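Local coordinates for protein ygiW (PDB 1NNX) that is of unknown function, a small periplasmic protein of the bacterial OB-fold (BOF) family, at residues A[62-74]-A[95-107]. Numbering follows the deposited sequence. Where two conformers were deposited one is given.
With SO4 (sulfate ion), chain B.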
ATOM      1  N   GLY A  62       4.214  -1.299 -11.604  1.00 17.15           N
ATOM      2  CA  GLY A  62       2.771  -1.381 -11.815  1.00 18.47           C
ATOM      3  C   GLY A  62       2.022  -0.504 -10.837  1.00 15.70           C
ATOM      4  O   GLY A  62       2.612   0.310 -10.103  1.00 15.43           O
ATOM      5  N   THR A  63       0.702  -0.613 -10.882  1.00 14.82           N
ATOM      6  CA  THR A  63      -0.150   0.190  -9.964  1.00 13.93           C
ATOM      7  C   THR A  63      -1.076  -0.733  -9.206  1.00 14.37           C
ATOM      8  O   THR A  63      -1.385  -1.882  -9.629  1.00 15.98           O
ATOM      9  CB  THR A  63      -1.029   1.224 -10.705  1.00 18.63           C
ATOM     10  OG1 THR A  63      -1.962   0.537 -11.578  1.00 26.34           O
ATOM     11  CG2 THR A  63      -0.161   2.233 -11.476  1.00 18.96           C
ATOM     12  N   ILE A  64      -1.519  -0.269  -8.032  1.00 12.63           N
ATOM     13  CA  ILE A  64      -2.409  -1.063  -7.213  1.00 12.83           C
ATOM     14  C   ILE A  64      -3.234  -0.078  -6.413  1.00 12.41           C
ATOM     15  O   ILE A  64      -2.758   1.050  -6.077  1.00 15.02           O
ATOM     16  CB  ILE A  64      -1.621  -2.003  -6.263  1.00 13.80           C
ATOM     17  CG1 ILE A  64      -2.586  -2.988  -5.589  1.00 14.35           C
ATOM     18  CG2 ILE A  64      -0.772  -1.193  -5.218  1.00 14.86           C
ATOM     19  CD1 ILE A  64      -1.818  -4.088  -4.791  1.00 18.19           C
ATOM     20  N   ASN A  65      -4.445  -0.488  -6.072  1.00 13.06           N
ATOM     21  CA  ASN A  65      -5.283   0.408  -5.268  1.00 12.11           C
ATOM     22  C   ASN A  65      -4.927   0.226  -3.789  1.00 13.50           C
ATOM     23  O   ASN A  65      -4.639  -0.887  -3.364  1.00 14.85           O
ATOM     24  CB  ASN A  65      -6.780   0.079  -5.478  1.00 14.24           C
ATOM     25  CG  ASN A  65      -7.233   0.368  -6.883  1.00 16.19           C
ATOM     26  OD1 ASN A  65      -6.656   1.220  -7.584  1.00 22.10           O
ATOM     27  ND2 ASN A  65      -8.317  -0.318  -7.303  1.00 21.61           N
ATOM     28  N   VAL A  66      -4.935   1.320  -3.043  1.00 11.47           N
ATOM     29  CA  VAL A  66      -4.603   1.287  -1.624  1.00 12.25           C
ATOM     30  C   VAL A  66      -5.690   2.027  -0.818  1.00 12.30           C
ATOM     31  O   VAL A  66      -6.260   3.046  -1.259  1.00 15.22           O
ATOM     32  CB  VAL A  66      -3.208   1.887  -1.332  1.00 11.99           C
ATOM     33  CG1 VAL A  66      -2.117   1.079  -2.140  1.00 13.09           C
ATOM     34  CG2 VAL A  66      -3.099   3.356  -1.716  1.00 13.31           C
ATOM     35  N   ASP A  67      -6.027   1.460   0.322  1.00 12.66           N
ATOM     36  CA  ASP A  67      -7.037   2.080   1.217  1.00 13.86           C
ATOM     37  C   ASP A  67      -6.308   2.791   2.332  1.00 14.79           C
ATOM     38  O   ASP A  67      -5.619   2.153   3.114  1.00 15.78           O
ATOM     39  CB  ASP A  67      -7.957   0.988   1.778  1.00 18.23           C
ATOM     40  CG  ASP A  67      -8.974   1.507   2.839  1.00 30.49           C
ATOM     41  OD1 ASP A  67      -9.967   0.777   3.069  1.00 41.66           O
ATOM     42  OD2 ASP A  67      -8.792   2.590   3.452  1.00 35.93           O
ATOM     43  N   ILE A  68      -6.465   4.111   2.395  1.00 15.49           N
ATOM     44  CA  ILE A  68      -5.794   4.965   3.397  1.00 13.86           C
ATOM     45  C   ILE A  68      -6.868   5.764   4.153  1.00 18.77           C
ATOM     46  O   ILE A  68      -7.488   6.636   3.565  1.00 22.06           O
ATOM     47  CB  ILE A  68      -4.855   5.946   2.743  1.00 15.52           C
ATOM     48  CG1 ILE A  68      -3.810   5.193   1.885  1.00 15.93           C
ATOM     49  CG2 ILE A  68      -4.151   6.714   3.808  1.00 19.74           C
ATOM     50  CD1 ILE A  68      -2.935   6.075   1.011  0.70 19.83           C
ATOM     51  N   ASP A  69      -7.102   5.354   5.381  1.00 18.19           N
ATOM     52  CA  ASP A  69      -8.094   6.063   6.242  1.00 19.30           C
ATOM     53  C   ASP A  69      -7.555   7.440   6.524  1.00 21.68           C
ATOM     54  O   ASP A  69      -6.352   7.709   6.584  1.00 20.35           O
ATOM     55  CB  ASP A  69      -8.247   5.317   7.556  1.00 21.21           C
ATOM     56  CG  ASP A  69      -9.364   5.902   8.459  1.00 33.15           C
ATOM     57  OD1 ASP A  69     -10.551   5.532   8.254  1.00 41.10           O
ATOM     58  OD2 ASP A  69      -9.052   6.729   9.361  1.00 38.79           O
ATOM     59  N   HIS A  70      -8.488   8.359   6.754  1.00 19.25           N
ATOM     60  CA  HIS A  70      -8.154   9.728   7.061  1.00 19.56           C
ATOM     61  C   HIS A  70      -7.076   9.815   8.217  1.00 18.70           C
ATOM     62  O   HIS A  70      -6.172  10.671   8.200  1.00 20.63           O
ATOM     63  CB  HIS A  70      -9.331  10.528   7.714  0.70 19.31           C
ATOM     64  CG  HIS A  70      -8.993  11.944   8.129  0.70 23.05           C
ATOM     65  ND1 HIS A  70      -8.969  12.992   7.235  0.70 28.94           N
ATOM     66  CD2 HIS A  70      -8.695  12.472   9.340  0.70 21.65           C
ATOM     67  CE1 HIS A  70      -8.661  14.104   7.876  0.70 28.88           C
ATOM     68  NE2 HIS A  70      -8.487  13.813   9.154  0.70 26.27           N
ATOM     69  N   LYS A  71      -7.148   8.945   9.230  1.00 19.35           N
ATOM     70  CA  LYS A  71      -6.201   9.025  10.320  1.00 23.29           C
ATOM     71  C   LYS A  71      -4.769   8.657   9.997  1.00 22.04           C
ATOM     72  O   LYS A  71      -3.867   8.913  10.787  1.00 22.83           O
ATOM     73  CB  LYS A  71      -6.664   8.173  11.513  1.00 29.74           C
ATOM     74  CG  LYS A  71      -6.684   6.669  11.276  1.00 37.57           C
ATOM     75  CD  LYS A  71      -7.159   5.930  12.535  1.00 43.17           C
ATOM     76  CE  LYS A  71      -6.562   4.520  12.637  1.00 44.33           C
ATOM     77  NZ  LYS A  71      -6.681   3.972  14.044  1.00 43.95           N
ATOM     78  N   ARG A  72      -4.519   8.094   8.811  1.00 20.86           N
ATOM     79  CA  ARG A  72      -3.125   7.722   8.517  1.00 22.46           C
ATOM     80  C   ARG A  72      -2.236   8.889   8.100  1.00 22.54           C
ATOM     81  O   ARG A  72      -1.022   8.838   8.222  1.00 21.93           O
ATOM     82  CB  ARG A  72      -3.069   6.660   7.391  1.00 22.51           C
ATOM     83  CG  ARG A  72      -3.907   5.483   7.619  1.00 21.99           C
ATOM     84  CD  ARG A  72      -3.496   4.771   8.944  1.00 24.40           C
ATOM     85  NE  ARG A  72      -4.465   3.728   9.261  1.00 30.20           N
ATOM     86  CZ  ARG A  72      -4.516   3.065  10.409  1.00 34.25           C
ATOM     87  NH1 ARG A  72      -3.645   3.329  11.372  1.00 34.53           N
ATOM     88  NH2 ARG A  72      -5.448   2.128  10.589  1.00 38.56           N
ATOM     89  N   TRP A  73      -2.838  10.002   7.683  1.00 21.06           N
ATOM     90  CA  TRP A  73      -2.008  11.086   7.190  1.00 25.02           C
ATOM     91  C   TRP A  73      -1.142  11.760   8.251  1.00 28.21           C
ATOM     92  O   TRP A  73      -0.013  12.147   7.981  1.00 28.21           O
ATOM     93  CB  TRP A  73      -2.871  12.107   6.422  1.00 24.76           C
ATOM     94  CG  TRP A  73      -3.635  11.493   5.236  1.00 24.22           C
ATOM     95  CD1 TRP A  73      -4.954  11.184   5.200  1.00 23.11           C
ATOM     96  CD2 TRP A  73      -3.088  11.047   3.976  1.00 20.02           C
ATOM     97  NE1 TRP A  73      -5.276  10.594   4.024  1.00 24.24           N
ATOM     98  CE2 TRP A  73      -4.152  10.490   3.241  1.00 22.20           C
ATOM     99  CE3 TRP A  73      -1.811  11.075   3.395  1.00 24.23           C
ATOM    100  CZ2 TRP A  73      -3.994   9.956   1.954  1.00 19.28           C
ATOM    101  CZ3 TRP A  73      -1.653  10.538   2.092  1.00 19.64           C
ATOM    102  CH2 TRP A  73      -2.733   9.984   1.390  1.00 18.71           C
ATOM    103  N   ASN A  74      -1.675  11.908   9.459  1.00 27.53           N
ATOM    104  CA  ASN A  74      -0.914  12.525  10.535  1.00 31.69           C
ATOM    105  C   ASN A  74      -0.226  13.856  10.247  1.00 33.47           C
ATOM    106  O   ASN A  74       0.942  14.037  10.588  1.00 35.06           O
ATOM    107  CB  ASN A  74       0.134  11.533  11.060  1.00 33.68           C
ATOM    108  CG  ASN A  74      -0.498  10.337  11.747  1.00 36.75           C
ATOM    109  OD1 ASN A  74      -1.524  10.470  12.396  1.00 39.15           O
ATOM    110  ND2 ASN A  74       0.119   9.175  11.623  1.00 37.94           N
ATOM    111  N   ASN A  95     -12.388 -10.651  -6.576  1.00 20.40           N
ATOM    112  CA  ASN A  95     -12.450  -9.627  -7.559  1.00 19.53           C
ATOM    113  C   ASN A  95     -11.507  -8.474  -7.364  1.00 20.94           C
ATOM    114  O   ASN A  95     -11.586  -7.519  -8.110  1.00 21.29           O
ATOM    115  CB  ASN A  95     -13.857  -9.021  -7.617  1.00 17.37           C
ATOM    116  CG  ASN A  95     -14.309  -8.443  -6.297  1.00 23.55           C
ATOM    117  OD1 ASN A  95     -13.653  -8.608  -5.259  1.00 26.07           O
ATOM    118  ND2 ASN A  95     -15.448  -7.775  -6.319  1.00 19.76           N
ATOM    119  N   SER A  96     -10.620  -8.564  -6.403  1.00 17.52           N
ATOM    120  CA  SER A  96      -9.809  -7.358  -6.256  1.00 23.30           C
ATOM    121  C   SER A  96      -8.578  -7.612  -5.411  1.00 21.18           C
ATOM    122  O   SER A  96      -8.499  -8.584  -4.669  1.00 22.31           O
ATOM    123  CB  SER A  96     -10.639  -6.253  -5.552  1.00 26.86           C
ATOM    124  OG  SER A  96     -10.935  -6.597  -4.198  1.00 28.90           O
ATOM    125  N   VAL A  97      -7.589  -6.721  -5.551  1.00 20.13           N
ATOM    126  CA  VAL A  97      -6.449  -6.811  -4.648  1.00 19.79           C
ATOM    127  C   VAL A  97      -6.221  -5.352  -4.277  1.00 17.36           C
ATOM    128  O   VAL A  97      -6.451  -4.402  -5.097  1.00 23.12           O
ATOM    129  CB  VAL A  97      -5.210  -7.481  -5.282  1.00 23.28           C
ATOM    130  CG1 VAL A  97      -4.669  -6.663  -6.449  1.00 23.37           C
ATOM    131  CG2 VAL A  97      -4.115  -7.644  -4.210  1.00 23.37           C
ATOM    132  N   GLU A  98      -5.921  -5.098  -3.012  1.00 16.95           N
ATOM    133  CA  GLU A  98      -5.682  -3.721  -2.596  1.00 16.13           C
ATOM    134  C   GLU A  98      -4.731  -3.871  -1.393  1.00 18.18           C
ATOM    135  O   GLU A  98      -4.484  -4.952  -0.861  1.00 18.86           O
ATOM    136  CB  GLU A  98      -6.902  -3.061  -1.887  0.70 19.33           C
ATOM    137  CG  GLU A  98      -7.306  -3.565  -0.404  0.70 33.22           C
ATOM    138  CD  GLU A  98      -8.641  -2.966   0.070  0.70 38.29           C
ATOM    139  OE1 GLU A  98      -9.029  -3.205   1.233  0.70 40.24           O
ATOM    140  OE2 GLU A  98      -9.297  -2.257  -0.733  0.70 31.75           O
ATOM    141  N   ILE A  99      -4.136  -2.780  -1.011  1.00 13.24           N
ATOM    142  CA  ILE A  99      -3.339  -2.760   0.212  1.00 13.34           C
ATOM    143  C   ILE A  99      -4.112  -1.972   1.278  1.00 13.31           C
ATOM    144  O   ILE A  99      -4.546  -0.835   0.996  1.00 16.14           O
ATOM    145  CB  ILE A  99      -1.986  -2.022   0.030  1.00 15.06           C
ATOM    146  CG1 ILE A  99      -1.191  -2.611  -1.139  1.00 18.49           C
ATOM    147  CG2 ILE A  99      -1.161  -2.120   1.367  1.00 15.35           C
ATOM    148  CD1 ILE A  99      -0.953  -4.109  -0.934  1.00 16.14           C
ATOM    149  N   ASP A 100      -4.300  -2.544   2.466  1.00 14.43           N
ATOM    150  CA  ASP A 100      -4.981  -1.775   3.569  1.00 15.23           C
ATOM    151  C   ASP A 100      -3.824  -1.134   4.283  1.00 14.30           C
ATOM    152  O   ASP A 100      -3.074  -1.826   4.962  1.00 15.54           O
ATOM    153  CB  ASP A 100      -5.703  -2.891   4.348  0.60 18.13           C
ATOM    154  CG  ASP A 100      -6.867  -3.543   3.538  0.60 26.62           C
ATOM    155  OD1 ASP A 100      -7.449  -2.879   2.652  0.60 29.69           O
ATOM    156  OD2 ASP A 100      -7.176  -4.706   3.846  0.60 36.22           O
ATOM    157  N   VAL A 101      -3.694   0.177   4.148  1.00 13.01           N
ATOM    158  CA  VAL A 101      -2.520   0.857   4.673  1.00 13.24           C
ATOM    159  C   VAL A 101      -2.545   1.178   6.155  1.00 14.25           C
ATOM    160  O   VAL A 101      -3.493   1.854   6.643  1.00 16.86           O
ATOM    161  CB  VAL A 101      -2.267   2.140   3.831  1.00 14.24           C
ATOM    162  CG1 VAL A 101      -1.077   2.892   4.395  1.00 15.55           C
ATOM    163  CG2 VAL A 101      -2.082   1.762   2.313  1.00 14.32           C
ATOM    164  N   LYS A 102      -1.513   0.739   6.874  1.00 12.06           N
ATOM    165  CA  LYS A 102      -1.419   1.088   8.318  1.00 14.20           C
ATOM    166  C   LYS A 102      -0.560   2.312   8.549  1.00 16.13           C
ATOM    167  O   LYS A 102      -0.712   3.006   9.549  1.00 14.66           O
ATOM    168  CB  LYS A 102      -0.780  -0.058   9.111  1.00 15.31           C
ATOM    169  CG  LYS A 102      -1.673  -1.230   9.334  1.00 18.29           C
ATOM    170  CD  LYS A 102      -2.816  -0.837  10.353  1.00 23.03           C
ATOM    171  CE  LYS A 102      -3.589  -2.045  10.845  1.00 29.61           C
ATOM    172  NZ  LYS A 102      -4.774  -1.604  11.717  1.00 31.34           N
ATOM    173  N   GLN A 103       0.359   2.603   7.635  1.00 12.84           N
ATOM    174  CA  GLN A 103       1.289   3.685   7.793  1.00 14.33           C
ATOM    175  C   GLN A 103       1.771   4.205   6.460  1.00 14.76           C
ATOM    176  O   GLN A 103       2.068   3.433   5.541  1.00 13.41           O
ATOM    177  CB  GLN A 103       2.463   3.463   8.757  0.70 18.59           C
ATOM    178  CG  GLN A 103       3.537   4.619   8.819  0.70 20.72           C
ATOM    179  CD  GLN A 103       4.404   4.621  10.036  0.70 34.20           C
ATOM    180  OE1 GLN A 103       4.386   3.710  10.838  0.70 31.05           O
ATOM    181  NE2 GLN A 103       5.176   5.688  10.185  0.70 32.94           N
ATOM    182  N   ILE A 104       1.849   5.514   6.331  1.00 14.13           N
ATOM    183  CA  ILE A 104       2.374   6.136   5.151  1.00 15.58           C
ATOM    184  C   ILE A 104       3.357   7.195   5.613  1.00 16.39           C
ATOM    185  O   ILE A 104       3.046   8.016   6.535  1.00 21.29           O
ATOM    186  CB  ILE A 104       1.239   6.724   4.250  1.00 14.78           C
ATOM    187  CG1 ILE A 104       1.887   7.338   3.012  1.00 16.36           C
ATOM    188  CG2 ILE A 104       0.348   7.760   5.061  1.00 17.86           C
ATOM    189  CD1 ILE A 104       0.897   7.620   1.910  1.00 20.14           C
ATOM    190  N   ARG A 105       4.543   7.185   5.037  1.00 15.76           N
ATOM    191  CA  ARG A 105       5.539   8.221   5.327  1.00 17.96           C
ATOM    192  C   ARG A 105       6.262   8.688   4.061  1.00 17.76           C
ATOM    193  O   ARG A 105       6.430   7.952   3.097  1.00 17.22           O
ATOM    194  CB  ARG A 105       6.560   7.753   6.363  1.00 23.80           C
ATOM    195  CG  ARG A 105       7.303   6.501   6.070  1.00 33.16           C
ATOM    196  CD  ARG A 105       8.212   6.166   7.291  1.00 38.76           C
ATOM    197  NE  ARG A 105       9.193   7.241   7.454  1.00 44.93           N
ATOM    198  CZ  ARG A 105      10.444   7.185   7.012  1.00 49.02           C
ATOM    199  NH1 ARG A 105      10.891   6.095   6.404  1.00 48.70           N
ATOM    200  NH2 ARG A 105      11.231   8.251   7.107  1.00 50.44           N
ATOM    201  N   LYS A 106       6.630   9.974   4.004  1.00 17.33           N
ATOM    202  CA  LYS A 106       7.349  10.460   2.850  1.00 19.69           C
ATOM    203  C   LYS A 106       8.830  10.022   2.923  1.00 20.67           C
ATOM    204  O   LYS A 106       9.434   9.887   4.007  1.00 28.56           O
ATOM    205  CB  LYS A 106       7.253  12.002   2.790  1.00 27.16           C
ATOM    206  CG  LYS A 106       5.863  12.479   2.406  1.00 31.22           C
ATOM    207  CD  LYS A 106       5.809  13.856   1.704  1.00 37.84           C
ATOM    208  CE  LYS A 106       6.061  15.001   2.648  1.00 39.53           C
ATOM    209  NZ  LYS A 106       5.338  16.202   2.132  1.00 33.84           N
ATOM    210  N   VAL A 107       9.421   9.787   1.782  1.00 21.51           N
ATOM    211  CA  VAL A 107      10.837   9.440   1.781  1.00 21.73           C
ATOM    212  C   VAL A 107      11.525  10.008   0.537  1.00 27.55           C
ATOM    213  O   VAL A 107      11.082  11.011  -0.039  1.00 30.44           O
ATOM    214  CB  VAL A 107      11.067   7.975   1.835  1.00 29.42           C
ATOM    215  CG1 VAL A 107      10.703   7.510   3.206  1.00 36.56           C
ATOM    216  CG2 VAL A 107      10.276   7.264   0.738  1.00 28.91           C
TER
HETATM  217  S   SO4 B 501      -0.840  -2.078 -13.959  1.00 27.42           S
HETATM  218  O1  SO4 B 501      -0.723  -0.612 -14.011  1.00 34.65           O
HETATM  219  O2  SO4 B 501      -0.187  -2.612 -15.174  1.00 39.85           O
HETATM  220  O3  SO4 B 501      -0.214  -2.679 -12.772  1.00 26.95           O
HETATM  221  O4  SO4 B 501      -2.302  -2.391 -13.933  1.00 35.69           O
HETATM  222  O   HOH W   1      -5.738  -2.853  -7.199  1.00 20.12           O
HETATM  223  O   HOH W   2      -8.829  -2.865  -6.114  1.00 34.59           O
HETATM  224  O   HOH W   3      -5.967   2.845   6.260  1.00 23.63           O
HETATM  225  O   HOH W   4       0.685   6.957   8.620  1.00 20.90           O
HETATM  226  O   HOH W   5       2.046  10.179   8.118  1.00 39.94           O
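Val97 touches Ile64 through its CG1, 4.2 Å from Ile64 CD1, while its carbonyl is reached through solvent: one water joins Val97 O to Asn65 N and a second joins it to Asn65 ND2. Strands 62-67 and 96-101, running parallel but splayed by 47°, then close to direct bonding. Ile99 N gives a hydrogen bond to Asn65 O (3.1 Å), and Ile99 O receives one from Asp67 N (2.8 Å). The side chain of Ile99 lies beside Val66, CB against CG1, and crosses Ile64 at about a right angle, their CD1 methyls 4.0 Å apart. Asp67, Glu98 and Asp100 point to the other face. Val101 N continues the pairing to Asp67 O (2.9 Å), and its CG2 packs on Val66 CB and Ile68 CG1. A water holds Val101 O, Asp67 O and Asp69 N together where the strands part. Lys102 and Gln103 form a classic beta bulge against strand 84-93; a bend at chi2 (-59°) lays Arg72 along Lys102, Arg72 CD 3.4 Å from Lys102 O. Ile104 puts CG2 against Arg72 O and CD1 on Trp73 CZ3 (3.9 Å), and its N reaches Arg72 O through water. Parallel pairing of the third and fifth strands, 62-67 and 96-106, is characteristic of the five-stranded OB-fold barrel; strands 54-59 and 84-93 flank the pair, and from strand 38-51 Val40 meets Ile99, and Ile46 meets Val66 and Ile68.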